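Dye-decolorizing peroxidase tfu_3078 (Thermobifida fusca, PDB 5FW4) uses a non-covalently bound heme b and hydrogen peroxide to oxidise a wide range of compounds, anthraquinone dyes above all, though its physiological substrate is unknown. Local coordinates at residues A[123-132]-A[194-202]. Residues are numbered along the deposited sequence; the frame is centred on the assembly and turned at random.
Sequences PHDIAEGAAS and MVLTAAVEE
P123 and S132, side by side, form a shallow hollow that receives the methyl of A198, an example of a short helix and the turn after it packed against a longer helix through small residues. A198 is the bump: its CB lies 3.7 Å from P123 CB and 3.5 Å from S132 OG. The CB-CG edge of the P123 ring runs along A198 and A199, where alanines keep the surface low, and P123 CG lies 4.0 Å from A199 CB. S132 CB rests over V195 CA at 3.9 Å. A chi1 of 59° turns S132 OG back toward H124; OG and H124 ND1 share a hydrogen bond of 2.8 Å that ties helix 123-126 to the loop that follows it. Farther along, M194, bent at chi2 and chi3, brings SD to 3.9 Å from A131 CB. At the other end E202 curls its carboxylate beside the I126 and A127 side chains; its OE2 is salt-bridged to R290 of the second subunit. No hydrogen bond crosses between 123-132 and 194-202. I126 and E202 both lean on L114 of helix 97-120, while L196 and V200 pack helix 193-205 onto strands 81-89 and 184-190 of the N-terminal ferredoxin-like half of the DyP fold.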
loop_
_atom_site.group_PDB
_atom_site.type_symbol
_atom_site.label_atom_id
_atom_site.label_comp_id
_atom_site.label_asym_id
_atom_site.label_seq_id
_atom_site.Cartn_x
_atom_site.Cartn_y
_atom_site.Cartn_z
ATOM N N PRO A 123 17.812 3.403 6.001
ATOM C CA PRO A 123 17.343 4.640 6.630
ATOM C C PRO A 123 17.674 4.725 8.103
ATOM O O PRO A 123 17.964 5.802 8.572
ATOM C CB PRO A 123 15.835 4.592 6.434
ATOM C CG PRO A 123 15.640 3.742 5.202
ATOM C CD PRO A 123 16.719 2.691 5.286
ATOM N N HIS A 124 17.618 3.600 8.818
ATOM C CA HIS A 124 17.837 3.596 10.263
ATOM C C HIS A 124 19.318 3.685 10.623
ATOM O O HIS A 124 19.647 3.943 11.786
ATOM C CB HIS A 124 17.177 2.394 10.960
ATOM C CG HIS A 124 17.346 1.094 10.244
ATOM N ND1 HIS A 124 16.645 0.774 9.093
ATOM C CD2 HIS A 124 18.110 0.012 10.533
ATOM C CE1 HIS A 124 16.983 -0.442 8.701
ATOM N NE2 HIS A 124 17.863 -0.929 9.560
ATOM N N ASP A 125 20.207 3.497 9.644
ATOM C CA ASP A 125 21.639 3.851 9.831
ATOM C C ASP A 125 21.863 5.369 9.676
ATOM O O ASP A 125 22.763 5.956 10.290
ATOM C CB ASP A 125 22.523 3.083 8.835
ATOM C CG ASP A 125 22.332 1.576 8.919
ATOM O OD1 ASP A 125 22.193 1.057 10.046
ATOM O OD2 ASP A 125 22.313 0.907 7.855
ATOM N N ILE A 126 21.027 6.005 8.865
ATOM C CA ILE A 126 21.142 7.446 8.584
ATOM C C ILE A 126 20.602 8.344 9.700
ATOM O O ILE A 126 21.037 9.495 9.865
ATOM C CB ILE A 126 20.431 7.755 7.242
ATOM C CG1 ILE A 126 21.344 7.302 6.101
ATOM C CG2 ILE A 126 20.039 9.230 7.082
ATOM C CD1 ILE A 126 20.588 6.899 4.869
ATOM N N ALA A 127 19.651 7.826 10.459
ATOM C CA ALA A 127 18.975 8.624 11.464
ATOM C C ALA A 127 18.429 7.728 12.542
ATOM O O ALA A 127 17.960 6.628 12.253
ATOM C CB ALA A 127 17.842 9.404 10.821
ATOM N N GLU A 128 18.493 8.202 13.779
ATOM C CA GLU A 128 17.878 7.521 14.910
ATOM C C GLU A 128 16.364 7.564 14.781
ATOM O O GLU A 128 15.801 8.478 14.182
ATOM C CB GLU A 128 18.270 8.195 16.247
ATOM C CG GLU A 128 19.649 7.893 16.804
ATOM C CD GLU A 128 20.035 8.782 18.019
ATOM O OE1 GLU A 128 20.453 9.952 17.832
ATOM O OE2 GLU A 128 19.967 8.304 19.179
ATOM N N GLY A 129 15.699 6.578 15.369
ATOM C CA GLY A 129 14.254 6.613 15.506
ATOM C C GLY A 129 13.508 6.377 14.187
ATOM O O GLY A 129 12.362 6.717 14.090
ATOM N N ALA A 130 14.168 5.842 13.179
ATOM C CA ALA A 130 13.456 5.564 11.904
ATOM C C ALA A 130 12.527 4.386 12.005
ATOM O O ALA A 130 12.693 3.494 12.833
ATOM C CB ALA A 130 14.439 5.384 10.749
ATOM N N ALA A 131 11.548 4.357 11.094
ATOM C CA ALA A 131 10.472 3.383 11.170
ATOM C C ALA A 131 11.002 2.007 10.817
ATOM O O ALA A 131 10.438 0.993 11.203
ATOM C CB ALA A 131 9.335 3.805 10.279
ATOM N N SER A 132 12.128 1.994 10.133
ATOM C CA SER A 132 12.723 0.768 9.601
ATOM C C SER A 132 13.756 0.117 10.480
ATOM O O SER A 132 14.422 -0.856 10.071
ATOM C CB SER A 132 13.320 1.075 8.215
ATOM O OG SER A 132 14.287 2.089 8.279
ATOM N N MET A 194 7.951 -0.945 4.866
ATOM C CA MET A 194 8.415 -0.114 5.992
ATOM C C MET A 194 9.773 0.527 5.732
ATOM O O MET A 194 10.026 1.731 6.094
ATOM C CB MET A 194 8.460 -0.962 7.264
ATOM C CG MET A 194 8.530 -0.108 8.503
ATOM S SD MET A 194 7.118 0.994 8.737
ATOM C CE MET A 194 5.794 0.096 9.486
ATOM N N VAL A 195 10.688 -0.278 5.202
ATOM C CA VAL A 195 11.943 0.235 4.664
ATOM C C VAL A 195 11.648 1.337 3.637
ATOM O O VAL A 195 12.254 2.405 3.701
ATOM C CB VAL A 195 12.822 -0.870 4.066
ATOM C CG1 VAL A 195 14.038 -0.286 3.318
ATOM C CG2 VAL A 195 13.205 -1.940 5.085
ATOM N N LEU A 196 10.740 1.080 2.659
ATOM C CA LEU A 196 10.311 2.078 1.709
ATOM C C LEU A 196 9.847 3.423 2.286
ATOM O O LEU A 196 10.307 4.453 1.854
ATOM C CB LEU A 196 9.204 1.479 0.764
ATOM C CG LEU A 196 8.671 2.374 -0.353
ATOM C CD1 LEU A 196 9.783 2.968 -1.192
ATOM C CD2 LEU A 196 7.728 1.626 -1.271
ATOM N N THR A 197 8.924 3.415 3.231
ATOM C CA THR A 197 8.290 4.644 3.679
ATOM C C THR A 197 9.356 5.413 4.545
ATOM O O THR A 197 9.322 6.596 4.576
ATOM C CB THR A 197 7.017 4.376 4.503
ATOM O OG1 THR A 197 6.270 5.595 4.785
ATOM C CG2 THR A 197 7.308 3.680 5.813
ATOM N N ALA A 198 10.308 4.709 5.114
ATOM C CA ALA A 198 11.367 5.382 5.985
ATOM C C ALA A 198 12.307 6.173 5.098
ATOM O O ALA A 198 12.733 7.293 5.402
ATOM C CB ALA A 198 12.133 4.322 6.720
ATOM N N ALA A 199 12.633 5.572 3.966
ATOM C CA ALA A 199 13.486 6.195 2.983
ATOM C C ALA A 199 12.790 7.347 2.320
ATOM O O ALA A 199 13.404 8.361 2.102
ATOM C CB ALA A 199 13.916 5.168 1.935
ATOM N N VAL A 200 11.541 7.138 1.864
ATOM C CA VAL A 200 10.717 8.266 1.384
ATOM C C VAL A 200 10.746 9.471 2.347
ATOM O O VAL A 200 10.953 10.558 1.899
ATOM C CB VAL A 200 9.288 7.865 1.206
ATOM C CG1 VAL A 200 8.385 9.082 1.008
ATOM C CG2 VAL A 200 9.235 6.943 -0.021
ATOM N N GLU A 201 10.424 9.254 3.598
ATOM C CA GLU A 201 10.434 10.390 4.592
ATOM C C GLU A 201 11.722 11.183 4.568
ATOM O O GLU A 201 11.702 12.425 4.685
ATOM C CB GLU A 201 10.225 9.870 5.996
ATOM C CG GLU A 201 8.852 9.361 6.290
ATOM C CD GLU A 201 7.752 10.403 6.120
ATOM O OE1 GLU A 201 7.985 11.596 6.381
ATOM O OE2 GLU A 201 6.651 10.022 5.703
ATOM N N GLU A 202 12.843 10.487 4.480
ATOM C CA GLU A 202 14.168 11.167 4.487
ATOM C C GLU A 202 14.424 11.888 3.169
ATOM O O GLU A 202 14.943 12.953 3.119
ATOM C CB GLU A 202 15.296 10.169 4.724
ATOM C CG GLU A 202 15.218 9.389 6.009
ATOM C CD GLU A 202 15.361 10.269 7.238
ATOM O OE1 GLU A 202 16.209 11.156 7.246
ATOM O OE2 GLU A 202 14.571 10.077 8.178
#